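Local coordinates for 2-Keto-3-deoxy-(6-phospho-)gluconate aldolase (Thermoproteus tenax, PDB 2R91), which belongs to the dihydrodipicolinate synthetase family of TIM-barrel proteins, carries the name of an aldolase, and assembles from four copies of its chain, at residues Glu157-Thr162 / Val174-Asp179; Glu232-Ile237 / Ala271-Ala276. One frame throughout, in Å; residues are numbered along the deposited sequence.

Interaction 1 belongs to the barrel, interaction 2 to the helices that follow it. Interaction 1 (157-162 with 174-179) lies in the closed eight-stranded barrel, its centre about 12 Å from the centre of the chain, and joins the start of a barrel helix to the end of the strand that follows it. Interaction 2 (232-237 with 271-276) comes later in the sequence, its centre about 21 Å from the chain centre. The centres of interactions 1 and 2 are about 25 Å apart; the nearest atoms of interactions 1 and 2 are about 4 Å apart, without touching. Interaction 1 is largely buried and has one firm side-chain hydrogen bond between its segments, whereas interaction 2 is mostly apolar and partly open to solvent.

Interaction 1 of 2, residues Glu157-Thr162 / Val174-Asp179; sequences ESLAHT and VYNGSD
The side-chain amide of Asn176 is gripped at both its polar ends. At its edge, Thr162 OG1 sits almost exactly in the amide plane (4° out of it) and accepts from Asn176 ND2 at 3.0 Å, with a nearly straight N-H...O angle of 160°. At the other end, Asn176 OD1 takes the backbone N-H of Ser178, N to OD1 2.9 Å, from above its carbonyl plane, 46° out of it, which makes an Asx turn that begins on the last residue of strand 173-176. The contact belongs to the beta-alpha-beta unit strand 149-154, helix 159-168, strand 173-176 of the TIM barrel, and joins the start of the helix to the C-terminal end of strand 173-176.

Because Thr162 OG1 accepts the amide N-H, its bond to Asp154 OD2 probably uses its own hydroxyl hydrogen; the same carboxylate oxygen is bonded to His161 ND1. Thr162 CB points toward the strand; CG2, anti to the backbone N, meets Val174 CG1 at 3.7 Å as the two side chains slide past each other. Asn176 CB lies 3.9 Å from Thr162 CG2, so the polar bond has an apolar flank.

Glu157 starts away from the strand, but its chain bends at chi2 and brings OE2 to 3.2 Å from Ser178 OG. Ser180 OG is bonded to both Glu157 OE1 and Ser178 OG, tying the three side chains together. Nearby, Leu159 packs on Leu159 of the second subunit. The helix itself is N-capped by Ser158, whose OG accepts from His161 N at 3.2 Å.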
loop_
_atom_site.group_PDB
_atom_site.type_symbol
_atom_site.label_atom_id
_atom_site.label_comp_id
_atom_site.label_asym_id
_atom_site.label_seq_id
_atom_site.Cartn_x
_atom_site.Cartn_y
_atom_site.Cartn_z
ATOM N N GLU A 157 13.860 -0.861 2.556
ATOM C CA GLU A 157 13.921 -0.272 3.902
ATOM C C GLU A 157 13.806 -1.324 5.006
ATOM O O GLU A 157 14.147 -1.050 6.159
ATOM C CB GLU A 157 12.826 0.788 4.112
ATOM C CG GLU A 157 12.940 2.036 3.232
ATOM C CD GLU A 157 14.179 2.911 3.491
ATOM O OE1 GLU A 157 14.685 3.021 4.658
ATOM O OE2 GLU A 157 14.627 3.529 2.498
ATOM N N SER A 158 13.322 -2.517 4.666
ATOM C CA SER A 158 13.191 -3.569 5.674
ATOM C C SER A 158 14.492 -4.408 5.829
ATOM O O SER A 158 14.781 -5.282 5.015
ATOM C CB SER A 158 11.984 -4.442 5.357
ATOM O OG SER A 158 11.992 -5.615 6.146
ATOM N N LEU A 159 15.287 -4.124 6.866
ATOM C CA LEU A 159 16.530 -4.862 7.069
ATOM C C LEU A 159 16.272 -6.352 7.286
ATOM O O LEU A 159 17.059 -7.206 6.862
ATOM C CB LEU A 159 17.317 -4.275 8.247
ATOM C CG LEU A 159 18.744 -4.798 8.407
ATOM C CD1 LEU A 159 19.593 -4.466 7.141
ATOM C CD2 LEU A 159 19.411 -4.157 9.698
ATOM N N ALA A 160 15.156 -6.679 7.934
ATOM C CA ALA A 160 14.807 -8.090 8.156
ATOM C C ALA A 160 14.568 -8.821 6.827
ATOM O O ALA A 160 14.925 -9.952 6.682
ATOM C CB ALA A 160 13.571 -8.199 9.033
ATOM N N HIS A 161 13.938 -8.153 5.878
ATOM C CA HIS A 161 13.706 -8.751 4.544
ATOM C C HIS A 161 15.075 -9.130 3.947
ATOM O O HIS A 161 15.277 -10.242 3.423
ATOM C CB HIS A 161 12.940 -7.710 3.688
ATOM C CG HIS A 161 12.499 -8.229 2.352
ATOM N ND1 HIS A 161 13.346 -8.286 1.264
ATOM C CD2 HIS A 161 11.308 -8.728 1.932
ATOM C CE1 HIS A 161 12.695 -8.792 0.224
ATOM N NE2 HIS A 161 11.455 -9.064 0.596
ATOM N N THR A 162 16.043 -8.223 4.062
ATOM C CA THR A 162 17.393 -8.476 3.533
ATOM C C THR A 162 18.103 -9.606 4.271
ATOM O O THR A 162 18.686 -10.520 3.645
ATOM C CB THR A 162 18.254 -7.204 3.551
ATOM O OG1 THR A 162 17.544 -6.149 2.917
ATOM C CG2 THR A 162 19.597 -7.409 2.807
ATOM N N VAL A 174 25.045 -11.291 0.262
ATOM C CA VAL A 174 23.833 -10.464 0.454
ATOM C C VAL A 174 24.193 -9.016 0.846
ATOM O O VAL A 174 25.013 -8.785 1.746
ATOM C CB VAL A 174 22.851 -11.131 1.480
ATOM C CG1 VAL A 174 21.616 -10.265 1.697
ATOM C CG2 VAL A 174 22.445 -12.539 1.017
ATOM N N TYR A 175 23.595 -8.048 0.146
ATOM C CA TYR A 175 23.855 -6.615 0.295
ATOM C C TYR A 175 22.530 -5.871 0.425
ATOM O O TYR A 175 21.531 -6.227 -0.221
ATOM C CB TYR A 175 24.526 -6.064 -0.980
ATOM C CG TYR A 175 25.803 -6.787 -1.310
ATOM C CD1 TYR A 175 27.032 -6.277 -0.915
ATOM C CD2 TYR A 175 25.778 -8.003 -1.965
ATOM C CE1 TYR A 175 28.209 -6.954 -1.166
ATOM C CE2 TYR A 175 26.966 -8.687 -2.247
ATOM C CZ TYR A 175 28.168 -8.138 -1.850
ATOM O OH TYR A 175 29.337 -8.806 -2.128
ATOM N N ASN A 176 22.512 -4.846 1.256
ATOM C CA ASN A 176 21.348 -3.969 1.309
ATOM C C ASN A 176 21.639 -2.682 0.541
ATOM O O ASN A 176 22.762 -2.148 0.601
ATOM C CB ASN A 176 20.913 -3.687 2.773
ATOM C CG ASN A 176 19.741 -2.738 2.842
ATOM O OD1 ASN A 176 19.922 -1.540 2.763
ATOM N ND2 ASN A 176 18.531 -3.270 2.940
ATOM N N GLY A 177 20.637 -2.179 -0.183
ATOM C CA GLY A 177 20.851 -1.044 -1.102
ATOM C C GLY A 177 20.303 0.300 -0.616
ATOM O O GLY A 177 20.356 1.303 -1.333
ATOM N N SER A 178 19.792 0.340 0.611
ATOM C CA SER A 178 19.226 1.577 1.164
ATOM C C SER A 178 20.320 2.446 1.822
ATOM O O SER A 178 21.078 1.958 2.664
ATOM C CB SER A 178 18.075 1.259 2.135
ATOM O OG SER A 178 17.641 2.460 2.786
ATOM N N ASP A 179 20.451 3.694 1.386
ATOM C CA ASP A 179 21.419 4.625 2.009
ATOM C C ASP A 179 21.173 4.800 3.522
ATOM O O ASP A 179 22.102 5.070 4.289
ATOM C CB ASP A 179 21.313 5.983 1.356
ATOM C CG ASP A 179 21.922 6.000 -0.048
ATOM O OD1 ASP A 179 23.147 5.888 -0.169
ATOM O OD2 ASP A 179 21.156 6.089 -1.001
#

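Interaction 2 of 2, residues Glu232-Ile237 / Ala271-Ala276; sequences ESARHI and AWLRAA
Segments 232-237 and 271-276, on helices 217-237 and 267-276, run nearly antiparallel, at 166° between their directions, with axes approaching to 9.9 Å. Apolar contacts centre on Leu273 and Ile237. Leu273, with CG anti to its backbone N, brings CD1 to 3.9 Å from Ala234 CA. Ile237 holds CG1 in the crowded position between its own N and carbonyl carbon (chi1 50°), and CD1 thereby reaches Leu273 CB at 3.8 Å. Its other branch, CG2, rests obliquely against the Trp272 ring beside CE3. Ala234 and Leu273 both also pack on Leu246 of helix 239-251.

The aromatic contacts lie on the more exposed side. The six-membered ring of Trp272 reaches the backbone of segment 232-237, where the carbonyl oxygen of Ser233 meets the ring edge in its plane, 3.4 Å from Trp272 CZ3. The His236 and Trp272 rings form an oblique pair with planes at 49°; Trp272 CH2 comes to the edge of the imidazole, 3.6 Å from His236 ND1.

A single polar link runs through water 1, which lies 2.8 Å from Ser233 OG and donates to Ala276 O at 2.9 Å. Beside this bridge, the Ala276 methyl packs on Ser233 CB and OG. The arrangement is antiparallel helix packing within the C-terminal helical region that follows the barrel, a feature of the dihydrodipicolinate synthetase family.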
loop_
_atom_site.group_PDB
_atom_site.type_symbol
_atom_site.label_atom_id
_atom_site.label_comp_id
_atom_site.label_asym_id
_atom_site.label_seq_id
_atom_site.Cartn_x
_atom_site.Cartn_y
_atom_site.Cartn_z
ATOM N N GLU A 232 18.037 13.360 2.395
ATOM C CA GLU A 232 16.775 14.064 2.571
ATOM C C GLU A 232 16.700 15.345 1.740
ATOM O O GLU A 232 15.700 15.579 1.078
ATOM C CB GLU A 232 16.529 14.333 4.073
ATOM C CG GLU A 232 15.967 13.110 4.775
ATOM C CD GLU A 232 16.180 13.097 6.292
ATOM O OE1 GLU A 232 16.410 14.170 6.891
ATOM O OE2 GLU A 232 16.116 11.974 6.866
ATOM N N SER A 233 17.745 16.167 1.754
ATOM C CA SER A 233 17.727 17.381 0.928
ATOM C C SER A 233 17.642 17.035 -0.569
ATOM O O SER A 233 16.893 17.679 -1.321
ATOM C CB SER A 233 18.960 18.255 1.163
ATOM O OG SER A 233 18.998 18.739 2.498
ATOM N N ALA A 234 18.399 16.019 -0.979
ATOM C CA ALA A 234 18.454 15.605 -2.392
ATOM C C ALA A 234 17.122 15.046 -2.881
ATOM O O ALA A 234 16.701 15.301 -3.989
ATOM C CB ALA A 234 19.579 14.575 -2.593
ATOM N N ARG A 235 16.455 14.286 -2.035
ATOM C CA ARG A 235 15.168 13.698 -2.390
ATOM C C ARG A 235 14.168 14.788 -2.665
ATOM O O ARG A 235 13.244 14.625 -3.448
ATOM C CB ARG A 235 14.639 12.810 -1.266
ATOM C CG ARG A 235 15.392 11.498 -1.050
ATOM C CD ARG A 235 14.424 10.553 -0.377
ATOM N NE ARG A 235 14.958 9.374 0.311
ATOM C CZ ARG A 235 15.599 8.352 -0.259
ATOM N NH1 ARG A 235 15.923 8.348 -1.578
ATOM N NH2 ARG A 235 15.966 7.328 0.515
ATOM N N HIS A 236 14.364 15.917 -2.003
ATOM C CA HIS A 236 13.451 17.022 -2.149
ATOM C C HIS A 236 13.394 17.547 -3.604
ATOM O O HIS A 236 12.322 17.923 -4.080
ATOM C CB HIS A 236 13.746 18.109 -1.070
ATOM C CG HIS A 236 12.675 19.135 -0.952
ATOM N ND1 HIS A 236 12.909 20.486 -1.139
ATOM C CD2 HIS A 236 11.345 19.007 -0.711
ATOM C CE1 HIS A 236 11.768 21.147 -1.016
ATOM N NE2 HIS A 236 10.802 20.272 -0.766
ATOM N N ILE A 237 14.522 17.535 -4.333
ATOM C CA ILE A 237 14.527 18.042 -5.727
ATOM C C ILE A 237 14.560 17.002 -6.842
ATOM O O ILE A 237 14.697 17.365 -8.016
ATOM C CB ILE A 237 15.698 18.989 -6.021
ATOM C CG1 ILE A 237 17.007 18.345 -5.558
ATOM C CG2 ILE A 237 15.454 20.398 -5.466
ATOM C CD1 ILE A 237 18.160 19.150 -5.910
ATOM N N ALA A 271 21.789 25.186 -7.419
ATOM C CA ALA A 271 22.197 26.185 -6.416
ATOM C C ALA A 271 21.544 25.893 -5.053
ATOM O O ALA A 271 22.194 25.967 -4.007
ATOM C CB ALA A 271 21.844 27.617 -6.920
ATOM N N TRP A 272 20.266 25.546 -5.074
ATOM C CA TRP A 272 19.534 25.234 -3.839
ATOM C C TRP A 272 20.172 24.031 -3.131
ATOM O O TRP A 272 20.369 24.012 -1.906
ATOM C CB TRP A 272 18.043 24.985 -4.130
ATOM C CG TRP A 272 17.272 24.645 -2.873
ATOM C CD1 TRP A 272 16.645 25.538 -2.032
ATOM C CD2 TRP A 272 17.120 23.345 -2.260
ATOM N NE1 TRP A 272 16.088 24.865 -0.971
ATOM C CE2 TRP A 272 16.363 23.532 -1.069
ATOM C CE3 TRP A 272 17.509 22.041 -2.619
ATOM C CZ2 TRP A 272 15.992 22.471 -0.235
ATOM C CZ3 TRP A 272 17.172 20.990 -1.787
ATOM C CH2 TRP A 272 16.413 21.205 -0.600
ATOM N N LEU A 273 20.521 22.999 -3.897
ATOM C CA LEU A 273 21.118 21.823 -3.272
ATOM C C LEU A 273 22.473 22.106 -2.671
ATOM O O LEU A 273 22.782 21.608 -1.598
ATOM C CB LEU A 273 21.241 20.672 -4.310
ATOM C CG LEU A 273 21.710 19.319 -3.787
ATOM C CD1 LEU A 273 20.719 18.750 -2.752
ATOM C CD2 LEU A 273 21.940 18.351 -5.012
ATOM N N ARG A 274 23.296 22.893 -3.360
ATOM C CA ARG A 274 24.628 23.214 -2.847
ATOM C C ARG A 274 24.515 23.886 -1.473
ATOM O O ARG A 274 25.259 23.555 -0.557
ATOM C CB ARG A 274 25.396 24.141 -3.787
ATOM C CG ARG A 274 25.789 23.540 -5.142
ATOM C CD ARG A 274 26.156 24.684 -6.130
ATOM N NE ARG A 274 26.253 24.226 -7.517
ATOM C CZ ARG A 274 26.015 24.987 -8.584
ATOM N NH1 ARG A 274 25.616 26.258 -8.435
ATOM N NH2 ARG A 274 26.162 24.462 -9.814
ATOM N N ALA A 275 23.558 24.796 -1.331
ATOM C CA ALA A 275 23.349 25.486 -0.045
ATOM C C ALA A 275 22.743 24.532 0.990
ATOM O O ALA A 275 23.085 24.560 2.184
ATOM C CB ALA A 275 22.433 26.696 -0.247
ATOM N N ALA A 276 21.844 23.672 0.530
ATOM C CA ALA A 276 21.185 22.710 1.418
ATOM C C ALA A 276 22.147 21.758 2.113
ATOM O O ALA A 276 21.895 21.339 3.246
ATOM C CB ALA A 276 20.130 21.935 0.674
HETATM O O HOH W 1 21.346 18.539 3.942
#